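Local coordinates for putative extracellular solute-binding protein (Bordetella bronchiseptica, PDB 4P56), which binds mandelate and probably hands it, or a related small acid, to a TRAP-type membrane transporter as its periplasmic receptor, at residues Val27-Ser32 against Val85-Val90; Ala43-Pro48 against Glu268-Ala273; Arg117-Trp122 against Arg333-Gln338; Gly142-Gly147 against Asp236-Ile241. One frame throughout, in Å; residues are numbered along the deposited sequence.

How the contacts relate
Contacts 2 and 4 each touch the other three, and contact 4 is the one at the ligand. Its strand 237-242 sits between strands 139-145 and 87-91, so contact 1 joins the same sheet, with Val90 O 2.9 Å from Ala239 N. Contact 2 meets contact 4 where Phe45 CE2 is 3.8 Å from Tyr144 CE2, contact 1 through Phe89 CD1 and Leu46 CD1 (3.7 Å), and contact 3 through Gly271 CA and Ser118 OG (3.7 Å). Ser118 OG also lies 2.9 Å from Ala145 N of contact 4. Contacts 1 and 3 do not touch. His146, Asp236 and His238 of contact 4 line the (R)-mandelate pocket; the side chains of Phe45 and Arg117 are each about 11 Å from the ligand.

Contact 1 (Val27-Ser32 against Val85-Val90); sequences VELTLS and VDVTFV
Asp86 reaches across to Thr30 with both its backbone and its carboxylate. Followed outward, its CB lies 3.3 Å from Thr30 O and also packs near CD2 of Leu29, whose side chain passes at about a right angle. CG is turned back beside the aspartate's own backbone N (chi1 -69°), which brings OD2 to the backbone N-H of Thr30. There OD2 accepts Thr30 N at 2.9 Å through its anti lone pair, in a fairly straight bond (162°). The threonine answers with its hydroxyl: OG1 accepts Asp86 N at 3.2 Å. Thr30 O takes Val87 N at 2.9 Å and, weakly, Asp86 N as well. Ser32 N donates to Val87 O at 3.3 Å, while CD1 of Leu31 rests on that same carbonyl and on CG1 of Val87. Last comes Thr88, whose OG1 donates to Ser32 O at 2.8 Å. Ser32 OG turns elsewhere, to His76 and Val70 N. A single bridge, Leu31 with Val87, thus joins the edge of the 28-31/62-65 sheet to strand 87-91, which runs roughly the same way (31°). Side chains of Asp86 and Thr88 add bonds at either end of it, the carboxylate standing in for a carbonyl as acceptor for Thr30 N.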
loop_
_atom_site.group_PDB
_atom_site.type_symbol
_atom_site.label_atom_id
_atom_site.label_comp_id
_atom_site.label_asym_id
_atom_site.label_seq_id
_atom_site.Cartn_x
_atom_site.Cartn_y
_atom_site.Cartn_z
ATOM N N VAL A 27 9.925 -21.356 18.257
ATOM C CA VAL A 27 8.752 -20.484 18.129
ATOM C C VAL A 27 8.224 -20.425 16.701
ATOM O O VAL A 27 8.929 -20.027 15.764
ATOM C CB VAL A 27 9.042 -19.054 18.585
ATOM C CG1 VAL A 27 7.840 -18.148 18.306
ATOM C CG2 VAL A 27 9.373 -19.008 20.066
ATOM N N GLU A 28 6.970 -20.821 16.564
ATOM C CA GLU A 28 6.247 -20.753 15.318
ATOM C C GLU A 28 5.293 -19.564 15.413
ATOM O O GLU A 28 4.436 -19.514 16.280
ATOM C CB GLU A 28 5.478 -22.058 15.118
ATOM C CG GLU A 28 4.956 -22.244 13.733
ATOM C CD GLU A 28 4.472 -23.659 13.492
ATOM O OE1 GLU A 28 3.812 -24.226 14.383
ATOM O OE2 GLU A 28 4.735 -24.199 12.401
ATOM N N LEU A 29 5.473 -18.593 14.540
ATOM C CA LEU A 29 4.640 -17.425 14.544
ATOM C C LEU A 29 3.487 -17.624 13.574
ATOM O O LEU A 29 3.705 -17.888 12.380
ATOM C CB LEU A 29 5.478 -16.225 14.143
ATOM C CG LEU A 29 6.610 -15.873 15.121
ATOM C CD1 LEU A 29 7.583 -14.872 14.465
ATOM C CD2 LEU A 29 6.053 -15.300 16.415
ATOM N N THR A 30 2.264 -17.476 14.036
ATOM C CA THR A 30 1.168 -17.607 13.102
ATOM C C THR A 30 1.012 -16.289 12.328
ATOM O O THR A 30 1.222 -15.197 12.878
ATOM C CB THR A 30 -0.151 -17.975 13.799
ATOM O OG1 THR A 30 -0.444 -17.035 14.849
ATOM C CG2 THR A 30 -0.050 -19.384 14.397
ATOM N N LEU A 31 0.632 -16.424 11.061
ATOM C CA LEU A 31 0.457 -15.332 10.127
ATOM C C LEU A 31 -0.937 -15.426 9.502
ATOM O O LEU A 31 -1.294 -16.460 8.966
ATOM C CB LEU A 31 1.524 -15.441 9.035
ATOM C CG LEU A 31 1.302 -14.593 7.797
ATOM C CD1 LEU A 31 1.391 -13.097 8.108
ATOM C CD2 LEU A 31 2.344 -15.007 6.739
ATOM N N SER A 32 -1.740 -14.366 9.584
ATOM C CA SER A 32 -3.001 -14.333 8.854
ATOM C C SER A 32 -2.892 -13.378 7.676
ATOM O O SER A 32 -2.349 -12.290 7.812
ATOM C CB SER A 32 -4.175 -13.884 9.737
ATOM O OG SER A 32 -5.415 -13.975 9.042
ATOM N N VAL A 85 -3.485 -13.743 16.400
ATOM C CA VAL A 85 -2.412 -14.210 15.511
ATOM C C VAL A 85 -1.180 -13.412 15.825
ATOM O O VAL A 85 -1.268 -12.340 16.443
ATOM C CB VAL A 85 -2.747 -14.032 13.994
ATOM C CG1 VAL A 85 -3.981 -14.855 13.635
ATOM C CG2 VAL A 85 -2.941 -12.562 13.636
ATOM N N ASP A 86 -0.017 -13.910 15.401
ATOM C CA ASP A 86 1.235 -13.304 15.803
ATOM C C ASP A 86 1.694 -12.191 14.844
ATOM O O ASP A 86 2.253 -11.194 15.299
ATOM C CB ASP A 86 2.344 -14.351 15.888
ATOM C CG ASP A 86 2.147 -15.331 17.042
ATOM O OD1 ASP A 86 1.854 -14.873 18.171
ATOM O OD2 ASP A 86 2.265 -16.558 16.809
ATOM N N VAL A 87 1.461 -12.379 13.549
ATOM C CA VAL A 87 1.984 -11.496 12.517
ATOM C C VAL A 87 0.942 -11.247 11.436
ATOM O O VAL A 87 0.180 -12.135 11.073
ATOM C CB VAL A 87 3.239 -12.122 11.854
ATOM C CG1 VAL A 87 3.754 -11.276 10.693
ATOM C CG2 VAL A 87 4.328 -12.361 12.934
ATOM N N THR A 88 0.887 -10.021 10.938
ATOM C CA THR A 88 0.102 -9.771 9.757
ATOM C C THR A 88 0.586 -8.535 9.025
ATOM O O THR A 88 1.544 -7.908 9.444
ATOM C CB THR A 88 -1.392 -9.589 10.088
ATOM O OG1 THR A 88 -2.136 -9.766 8.893
ATOM C CG2 THR A 88 -1.648 -8.212 10.637
ATOM N N PHE A 89 -0.103 -8.210 7.932
ATOM C CA PHE A 89 0.072 -6.913 7.262
ATOM C C PHE A 89 -1.250 -6.160 7.255
ATOM O O PHE A 89 -2.325 -6.772 7.199
ATOM C CB PHE A 89 0.574 -7.095 5.833
ATOM C CG PHE A 89 -0.325 -7.938 4.985
ATOM C CD1 PHE A 89 -0.293 -9.319 5.067
ATOM C CD2 PHE A 89 -1.209 -7.346 4.105
ATOM C CE1 PHE A 89 -1.140 -10.114 4.288
ATOM C CE2 PHE A 89 -2.064 -8.140 3.314
ATOM C CZ PHE A 89 -2.015 -9.506 3.397
ATOM N N VAL A 90 -1.176 -4.835 7.342
ATOM C CA VAL A 90 -2.388 -4.029 7.384
ATOM C C VAL A 90 -2.219 -2.876 6.428
ATOM O O VAL A 90 -1.112 -2.370 6.270
ATOM C CB VAL A 90 -2.660 -3.467 8.810
ATOM C CG1 VAL A 90 -2.978 -4.580 9.786
ATOM C CG2 VAL A 90 -1.481 -2.642 9.305
#

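Contact 2 (Ala43-Pro48 against Glu268-Ala273); sequences ADFLMP and ELAGRA
The ring of Phe45 presents a flat face to the helix 263-285, and the methyl of Ala270 stands on it almost dead centre. CB of Ala270 is 3.8 Å from the ring centroid and only 8° off the ring normal, a CH-pi contact. With CG set opposite the backbone N (chi1 161°), the phenyl lies along the partner helix, and Phe45 CD1 comes 3.8 Å from Ala270 N. Leu269 closes the rim: Leu269 CG meets Phe45 CD1 at 3.9 Å, near the ring plane, and Leu269 CD2 comes close to Phe45 O. One turn further, Ala273 fits separately against Asp44, its CB 3.8 Å from Asp44 O. The Asp44 carboxylate is occupied with His277. Tyr144 meets the CE2 edge of the Phe45 ring on the side where Ala270 sits, so ring corner, alanine methyl and the tyrosine of the sheet come together at one place. The helix 40-56 is irregular here, with a wide pi-type turn at 43-46 and a kink at Pro48. The small alanines are consistent with the 8.5 Å approach of the short axes. This is close antiparallel helix packing, at 154°, between helix 40-56 and the long helix 263-285 of a TRAP solute-binding fold.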
loop_
_atom_site.group_PDB
_atom_site.type_symbol
_atom_site.label_atom_id
_atom_site.label_comp_id
_atom_site.label_asym_id
_atom_site.label_seq_id
_atom_site.Cartn_x
_atom_site.Cartn_y
_atom_site.Cartn_z
ATOM N N ALA A 43 2.782 -14.691 -1.833
ATOM C CA ALA A 43 3.589 -15.649 -2.563
ATOM C C ALA A 43 4.998 -15.154 -2.747
ATOM O O ALA A 43 5.931 -15.940 -2.670
ATOM C CB ALA A 43 2.978 -15.959 -3.932
ATOM N N ASP A 44 5.161 -13.859 -3.027
ATOM C CA ASP A 44 6.490 -13.384 -3.399
ATOM C C ASP A 44 7.146 -12.472 -2.373
ATOM O O ASP A 44 8.259 -12.022 -2.588
ATOM C CB ASP A 44 6.477 -12.713 -4.764
ATOM C CG ASP A 44 6.147 -13.690 -5.881
ATOM O OD1 ASP A 44 6.358 -14.892 -5.706
ATOM O OD2 ASP A 44 5.713 -13.261 -6.951
ATOM N N PHE A 45 6.481 -12.219 -1.267
ATOM C CA PHE A 45 7.063 -11.375 -0.221
ATOM C C PHE A 45 7.076 -12.143 1.090
ATOM O O PHE A 45 8.118 -12.567 1.532
ATOM C CB PHE A 45 6.316 -10.036 -0.053
ATOM C CG PHE A 45 6.580 -9.378 1.251
ATOM C CD1 PHE A 45 7.868 -9.265 1.733
ATOM C CD2 PHE A 45 5.521 -8.901 2.032
ATOM C CE1 PHE A 45 8.103 -8.673 2.988
ATOM C CE2 PHE A 45 5.746 -8.329 3.284
ATOM C CZ PHE A 45 7.038 -8.220 3.767
ATOM N N LEU A 46 5.910 -12.383 1.673
ATOM C CA LEU A 46 5.855 -12.951 3.013
ATOM C C LEU A 46 6.427 -14.368 3.087
ATOM O O LEU A 46 7.093 -14.741 4.071
ATOM C CB LEU A 46 4.424 -12.954 3.517
ATOM C CG LEU A 46 3.938 -11.547 3.909
ATOM C CD1 LEU A 46 2.453 -11.521 4.043
ATOM C CD2 LEU A 46 4.593 -11.111 5.210
HETATM N N MSE A 47 6.156 -15.178 2.076
HETATM C CA MSE A 47 6.647 -16.561 2.112
HETATM C C MSE A 47 8.186 -16.585 2.029
HETATM O O MSE A 47 8.844 -17.201 2.866
HETATM C CB MSE A 47 6.006 -17.396 1.000
HETATM C CG MSE A 47 4.521 -17.645 1.231
HETATM SE SE MSE A 47 4.131 -18.622 2.912
HETATM C CE MSE A 47 3.958 -17.235 4.230
ATOM N N PRO A 48 8.765 -15.905 1.023
ATOM C CA PRO A 48 10.234 -15.882 0.998
ATOM C C PRO A 48 10.841 -15.244 2.242
ATOM O O PRO A 48 11.909 -15.660 2.699
ATOM C CB PRO A 48 10.583 -15.064 -0.253
ATOM C CG PRO A 48 9.278 -14.795 -0.977
ATOM C CD PRO A 48 8.156 -15.492 -0.258
ATOM N N GLU A 268 12.340 -3.345 0.887
ATOM C CA GLU A 268 12.861 -3.678 -0.426
ATOM C C GLU A 268 12.312 -5.012 -0.955
ATOM O O GLU A 268 11.942 -5.120 -2.139
ATOM C CB GLU A 268 14.380 -3.694 -0.399
ATOM C CG GLU A 268 15.010 -3.917 -1.786
ATOM C CD GLU A 268 16.487 -3.555 -1.837
ATOM O OE1 GLU A 268 17.120 -3.429 -0.757
ATOM O OE2 GLU A 268 17.015 -3.385 -2.965
ATOM N N LEU A 269 12.236 -6.023 -0.095
ATOM C CA LEU A 269 11.696 -7.311 -0.533
ATOM C C LEU A 269 10.254 -7.124 -1.034
ATOM O O LEU A 269 9.881 -7.598 -2.096
ATOM C CB LEU A 269 11.767 -8.347 0.596
ATOM C CG LEU A 269 11.472 -9.802 0.288
ATOM C CD1 LEU A 269 12.387 -10.324 -0.805
ATOM C CD2 LEU A 269 11.647 -10.643 1.566
ATOM N N ALA A 270 9.432 -6.417 -0.276
ATOM C CA ALA A 270 8.036 -6.277 -0.646
ATOM C C ALA A 270 7.892 -5.428 -1.924
ATOM O O ALA A 270 7.080 -5.727 -2.810
ATOM C CB ALA A 270 7.294 -5.626 0.469
ATOM N N GLY A 271 8.650 -4.340 -1.983
ATOM C CA GLY A 271 8.567 -3.438 -3.097
ATOM C C GLY A 271 8.960 -4.194 -4.373
ATOM O O GLY A 271 8.360 -4.027 -5.452
ATOM N N ARG A 272 9.979 -5.026 -4.272
ATOM C CA ARG A 272 10.419 -5.762 -5.463
ATOM C C ARG A 272 9.348 -6.734 -5.971
ATOM O O ARG A 272 9.186 -6.922 -7.190
ATOM C CB ARG A 272 11.791 -6.431 -5.240
ATOM C CG ARG A 272 12.923 -5.354 -5.168
ATOM C CD ARG A 272 14.359 -5.921 -5.111
ATOM N NE ARG A 272 15.294 -4.818 -5.302
ATOM C CZ ARG A 272 15.786 -4.419 -6.473
ATOM N NH1 ARG A 272 15.526 -5.085 -7.599
ATOM N NH2 ARG A 272 16.602 -3.373 -6.505
ATOM N N ALA A 273 8.598 -7.318 -5.045
ATOM C CA ALA A 273 7.509 -8.206 -5.403
ATOM C C ALA A 273 6.415 -7.443 -6.138
ATOM O O ALA A 273 5.963 -7.893 -7.177
ATOM C CB ALA A 273 6.944 -8.877 -4.159
#

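Contact 3 (Arg117-Trp122 against Arg333-Gln338); sequences RSIAAW and RAEIKQ
Within 333-338, Ile336 and Glu335 are the two side chains that meet helix 114-129, and Ala120 lies between them; Phe332 and Leu339 add further contacts of the same helix pair, on Ala120 and Ile119. In Ile336, CG1 points opposite the backbone N (chi1 -158°) and the chain continues straight (chi2 170°), sending CD1 to the backbone of Arg117, 3.5 Å from its CA and 3.8 Å from its CB. The arginine turns away beyond that: its chain bends at chi3 (-63°), and NH1 is held by Ala105 O and Ser110 OG rather than by this helix. At the middle of the interface CB of Ala120 meets CB of Ile336 at 3.9 Å, methyl against branch point. Glu335 is stretched out fully, so its carboxylate lies over the main chain of the opposite helix: CD is 3.7 Å from Ala120 CA, and OE2 is 3.5 Å from CG2 of Ile119, whose side chain it crosses at about a right angle. OE2 also has a long, weak ion pair with Arg264. The small alanine lets the short axes come to 8.9 Å, as in closely packed antiparallel helix pairs; here the pair fastens the C-terminal helix of the chain onto helix 114-129.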
loop_
_atom_site.group_PDB
_atom_site.type_symbol
_atom_site.label_atom_id
_atom_site.label_comp_id
_atom_site.label_asym_id
_atom_site.label_seq_id
_atom_site.Cartn_x
_atom_site.Cartn_y
_atom_site.Cartn_z
ATOM N N ARG A 117 9.625 3.772 -3.518
ATOM C CA ARG A 117 8.665 4.327 -2.536
ATOM C C ARG A 117 8.668 3.583 -1.196
ATOM O O ARG A 117 8.549 4.207 -0.132
ATOM C CB ARG A 117 7.255 4.303 -3.107
ATOM C CG ARG A 117 6.289 5.214 -2.392
ATOM C CD ARG A 117 4.856 4.999 -2.912
ATOM N NE ARG A 117 4.665 5.328 -4.316
ATOM C CZ ARG A 117 4.355 6.547 -4.754
ATOM N NH1 ARG A 117 4.254 7.571 -3.908
ATOM N NH2 ARG A 117 4.157 6.751 -6.037
ATOM N N SER A 118 8.780 2.255 -1.246
ATOM C CA SER A 118 8.815 1.454 -0.030
ATOM C C SER A 118 10.043 1.802 0.802
ATOM O O SER A 118 9.961 2.031 2.004
ATOM C CB SER A 118 8.878 -0.048 -0.358
ATOM O OG SER A 118 7.697 -0.497 -0.994
ATOM N N ILE A 119 11.200 1.803 0.159
ATOM C CA ILE A 119 12.442 2.057 0.874
ATOM C C ILE A 119 12.416 3.459 1.459
ATOM O O ILE A 119 12.726 3.644 2.626
ATOM C CB ILE A 119 13.661 1.886 -0.037
ATOM C CG1 ILE A 119 13.848 0.407 -0.335
ATOM C CG2 ILE A 119 14.912 2.434 0.647
ATOM C CD1 ILE A 119 14.698 0.143 -1.519
ATOM N N ALA A 120 12.031 4.438 0.654
ATOM C CA ALA A 120 12.028 5.820 1.117
ATOM C C ALA A 120 10.956 6.028 2.179
ATOM O O ALA A 120 11.168 6.752 3.159
ATOM C CB ALA A 120 11.837 6.789 -0.070
ATOM N N ALA A 121 9.818 5.363 2.036
ATOM C CA ALA A 121 8.761 5.505 3.044
ATOM C C ALA A 121 9.206 4.966 4.393
ATOM O O ALA A 121 9.032 5.622 5.415
ATOM C CB ALA A 121 7.488 4.813 2.610
ATOM N N TRP A 122 9.742 3.752 4.411
ATOM C CA TRP A 122 10.227 3.181 5.663
ATOM C C TRP A 122 11.357 4.009 6.261
ATOM O O TRP A 122 11.367 4.270 7.457
ATOM C CB TRP A 122 10.690 1.725 5.511
ATOM C CG TRP A 122 11.427 1.320 6.745
ATOM C CD1 TRP A 122 12.763 1.132 6.882
ATOM C CD2 TRP A 122 10.852 1.140 8.050
ATOM N NE1 TRP A 122 13.060 0.834 8.197
ATOM C CE2 TRP A 122 11.901 0.836 8.930
ATOM C CE3 TRP A 122 9.538 1.214 8.550
ATOM C CZ2 TRP A 122 11.688 0.594 10.292
ATOM C CZ3 TRP A 122 9.319 0.996 9.892
ATOM C CH2 TRP A 122 10.386 0.675 10.759
ATOM N N ARG A 333 11.597 13.003 -0.142
ATOM C CA ARG A 333 11.659 13.429 -1.546
ATOM C C ARG A 333 13.033 13.275 -2.098
ATOM O O ARG A 333 13.197 12.905 -3.272
ATOM C CB ARG A 333 11.189 14.875 -1.715
ATOM C CG ARG A 333 9.695 14.944 -1.557
ATOM C CD ARG A 333 9.147 16.341 -1.447
ATOM N NE ARG A 333 7.713 16.206 -1.563
ATOM C CZ ARG A 333 6.830 17.172 -1.363
ATOM N NH1 ARG A 333 7.235 18.395 -1.010
ATOM N NH2 ARG A 333 5.539 16.890 -1.516
ATOM N N ALA A 334 14.032 13.587 -1.278
ATOM C CA ALA A 334 15.408 13.502 -1.744
ATOM C C ALA A 334 15.745 12.045 -1.976
ATOM O O ALA A 334 16.362 11.679 -2.977
ATOM C CB ALA A 334 16.346 14.092 -0.733
ATOM N N GLU A 335 15.301 11.201 -1.063
ATOM C CA GLU A 335 15.666 9.793 -1.138
ATOM C C GLU A 335 14.974 9.064 -2.303
ATOM O O GLU A 335 15.600 8.260 -3.005
ATOM C CB GLU A 335 15.363 9.102 0.183
ATOM C CG GLU A 335 15.729 7.627 0.164
ATOM C CD GLU A 335 15.538 6.960 1.510
ATOM O OE1 GLU A 335 15.155 7.662 2.480
ATOM O OE2 GLU A 335 15.784 5.738 1.590
ATOM N N ILE A 336 13.697 9.351 -2.535
ATOM C CA ILE A 336 12.968 8.672 -3.616
ATOM C C ILE A 336 13.441 9.155 -4.998
ATOM O O ILE A 336 13.556 8.357 -5.934
ATOM C CB ILE A 336 11.413 8.759 -3.436
ATOM C CG1 ILE A 336 10.710 7.624 -4.212
ATOM C CG2 ILE A 336 10.916 10.109 -3.879
ATOM C CD1 ILE A 336 9.213 7.480 -3.915
ATOM N N LYS A 337 13.781 10.436 -5.104
ATOM C CA LYS A 337 14.313 11.014 -6.337
ATOM C C LYS A 337 15.635 10.323 -6.685
ATOM O O LYS A 337 15.842 9.907 -7.824
ATOM C CB LYS A 337 14.499 12.529 -6.139
ATOM C CG LYS A 337 14.792 13.360 -7.376
ATOM C CD LYS A 337 15.127 14.801 -6.955
ATOM C CE LYS A 337 15.860 15.568 -8.057
ATOM N NZ LYS A 337 16.503 16.834 -7.544
ATOM N N GLN A 338 16.498 10.151 -5.689
ATOM C CA GLN A 338 17.763 9.435 -5.874
ATOM C C GLN A 338 17.565 7.941 -6.218
ATOM O O GLN A 338 18.148 7.412 -7.180
ATOM C CB GLN A 338 18.586 9.559 -4.597
ATOM C CG GLN A 338 19.875 8.752 -4.613
ATOM C CD GLN A 338 20.892 9.272 -3.605
ATOM O OE1 GLN A 338 20.992 10.483 -3.368
ATOM N NE2 GLN A 338 21.648 8.361 -2.997
#

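Contact 4 (Gly142-Gly147 against Asp236-Ile241); sequences GIYAHG and DTHAVI. With RMN ((R)-mandelic acid), chain D.
The antiparallel pair of strands 139-145 and 237-242, part of a three-stranded sheet, ends at the mandelate pocket, to which it gives His146, Asp236 and His238; Tyr144 stands in the second shell, bonded to His238. The main chains are bonded at two hydrogen-bonded pairs: Tyr144 N to His238 O at 3.0 Å with His238 N returning to Tyr144 O, and Val240 N to Gly142 O, whose return bond is weak. On the far side of the sheet, Ile143 and Ala145 lie with Thr237 and Ala239. Where the strands end, His146 N still donates to Asp236 O at 3.2 Å.

Tyr144 takes the tight rotamer with CG between N and C (chi1 59°), which folds its ring over CB of His238, while CG2 of Val240 touches the ring's edge. The phenol OH lies in the imidazole plane and is hydrogen-bonded to ND1 of His238 at 2.8 Å, which fixes that ring's rotation. At its other end, His238 NE2 makes a weak bond to OD2 of Asp236, which also binds Ser91, and lies edge-on 3.8 Å from mandelate C2. Asp236 N sits 3.8 Å above one face of the His146 ring, toward its rim, with Asp236 CB near NE2. His146 ND1 donates to Gly147 O at 2.7 Å. Tyr94 and Arg170 hold the ligand further, and its hydroxyl O8 donates to Asp236 OD2 at 2.8 Å.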
loop_
_atom_site.group_PDB
_atom_site.type_symbol
_atom_site.label_atom_id
_atom_site.label_comp_id
_atom_site.label_asym_id
_atom_site.label_seq_id
_atom_site.Cartn_x
_atom_site.Cartn_y
_atom_site.Cartn_z
ATOM N N GLY A 142 7.988 -3.112 9.862
ATOM C CA GLY A 142 8.357 -2.428 8.634
ATOM C C GLY A 142 7.148 -1.922 7.879
ATOM O O GLY A 142 6.022 -2.252 8.237
ATOM N N ILE A 143 7.403 -1.109 6.859
ATOM C CA ILE A 143 6.365 -0.556 6.028
ATOM C C ILE A 143 6.814 -0.730 4.587
ATOM O O ILE A 143 7.998 -0.700 4.289
ATOM C CB ILE A 143 6.146 0.943 6.326
ATOM C CG1 ILE A 143 5.511 1.132 7.699
ATOM C CG2 ILE A 143 5.287 1.582 5.248
ATOM C CD1 ILE A 143 5.558 2.602 8.196
ATOM N N TYR A 144 5.864 -0.917 3.695
ATOM C CA TYR A 144 6.137 -0.934 2.272
ATOM C C TYR A 144 4.977 -0.203 1.573
ATOM O O TYR A 144 3.967 0.111 2.182
ATOM C CB TYR A 144 6.295 -2.384 1.730
ATOM C CG TYR A 144 5.081 -3.286 1.941
ATOM C CD1 TYR A 144 3.973 -3.195 1.128
ATOM C CD2 TYR A 144 5.053 -4.211 2.955
ATOM C CE1 TYR A 144 2.868 -4.001 1.320
ATOM C CE2 TYR A 144 3.952 -5.028 3.163
ATOM C CZ TYR A 144 2.861 -4.910 2.345
ATOM O OH TYR A 144 1.758 -5.716 2.542
ATOM N N ALA A 145 5.134 0.029 0.281
ATOM C CA ALA A 145 4.097 0.696 -0.511
ATOM C C ALA A 145 3.943 -0.086 -1.784
ATOM O O ALA A 145 4.891 -0.753 -2.202
ATOM C CB ALA A 145 4.516 2.101 -0.825
ATOM N N HIS A 146 2.774 -0.017 -2.417
ATOM C CA HIS A 146 2.650 -0.606 -3.735
ATOM C C HIS A 146 3.090 0.380 -4.824
ATOM O O HIS A 146 3.597 1.469 -4.527
ATOM C CB HIS A 146 1.242 -1.213 -3.969
ATOM C CG HIS A 146 0.088 -0.239 -4.043
ATOM N ND1 HIS A 146 0.023 0.816 -4.938
ATOM C CD2 HIS A 146 -1.127 -0.271 -3.434
ATOM C CE1 HIS A 146 -1.144 1.421 -4.825
ATOM N NE2 HIS A 146 -1.867 0.780 -3.915
ATOM N N GLY A 147 2.906 -0.002 -6.074
ATOM C CA GLY A 147 3.376 0.817 -7.169
ATOM C C GLY A 147 2.441 1.957 -7.486
ATOM O O GLY A 147 1.508 2.229 -6.737
ATOM N N ASP A 236 -0.394 3.560 -1.751
ATOM C CA ASP A 236 -0.884 3.123 -0.434
ATOM C C ASP A 236 0.288 2.440 0.245
ATOM O O ASP A 236 1.181 1.899 -0.438
ATOM C CB ASP A 236 -2.051 2.141 -0.570
ATOM C CG ASP A 236 -2.579 1.655 0.781
ATOM O OD1 ASP A 236 -2.527 2.410 1.800
ATOM O OD2 ASP A 236 -3.038 0.485 0.826
ATOM N N THR A 237 0.318 2.510 1.576
ATOM C CA THR A 237 1.391 1.881 2.340
ATOM C C THR A 237 0.758 0.810 3.198
ATOM O O THR A 237 -0.373 0.962 3.620
ATOM C CB THR A 237 2.172 2.893 3.211
ATOM O OG1 THR A 237 1.273 3.717 3.961
ATOM C CG2 THR A 237 3.044 3.826 2.319
ATOM N N HIS A 238 1.492 -0.262 3.438
ATOM C CA HIS A 238 1.086 -1.259 4.390
ATOM C C HIS A 238 2.126 -1.360 5.489
ATOM O O HIS A 238 3.290 -1.019 5.287
ATOM C CB HIS A 238 0.992 -2.628 3.704
ATOM C CG HIS A 238 -0.091 -2.736 2.688
ATOM N ND1 HIS A 238 -0.279 -3.882 1.943
ATOM C CD2 HIS A 238 -1.017 -1.846 2.251
ATOM C CE1 HIS A 238 -1.295 -3.704 1.116
ATOM N NE2 HIS A 238 -1.756 -2.475 1.282
ATOM N N ALA A 239 1.717 -1.871 6.638
ATOM C CA ALA A 239 2.650 -2.133 7.734
ATOM C C ALA A 239 2.719 -3.629 8.012
ATOM O O ALA A 239 1.707 -4.304 7.999
ATOM C CB ALA A 239 2.213 -1.392 8.990
ATOM N N VAL A 240 3.920 -4.148 8.285
ATOM C CA VAL A 240 4.024 -5.498 8.819
ATOM C C VAL A 240 4.243 -5.385 10.355
ATOM O O VAL A 240 5.152 -4.682 10.823
ATOM C CB VAL A 240 5.162 -6.259 8.143
ATOM C CG1 VAL A 240 5.343 -7.621 8.807
ATOM C CG2 VAL A 240 4.864 -6.422 6.667
ATOM N N ILE A 241 3.402 -6.073 11.121
ATOM C CA ILE A 241 3.346 -5.937 12.563
ATOM C C ILE A 241 3.426 -7.305 13.263
ATOM O O ILE A 241 3.088 -8.342 12.676
ATOM C CB ILE A 241 2.057 -5.176 13.005
ATOM C CG1 ILE A 241 0.811 -5.856 12.485
ATOM C CG2 ILE A 241 2.040 -3.722 12.434
ATOM C CD1 ILE A 241 -0.478 -5.341 13.069
HETATM C C1 RMN D . -4.465 -2.600 -1.839
HETATM C C2 RMN D . -4.390 -3.759 -1.081
HETATM C C3 RMN D . -3.956 -4.944 -1.646
HETATM C C4 RMN D . -3.630 -4.999 -2.991
HETATM C C5 RMN D . -3.714 -3.842 -3.760
HETATM C C6 RMN D . -4.127 -2.654 -3.178
HETATM C C7 RMN D . -4.954 -1.317 -1.225
HETATM C C10 RMN D . -6.345 -1.049 -1.718
HETATM O O8 RMN D . -4.209 -0.222 -1.601
HETATM O O11 RMN D . -6.568 -0.383 -2.786
HETATM O O12 RMN D . -7.325 -1.550 -1.087
#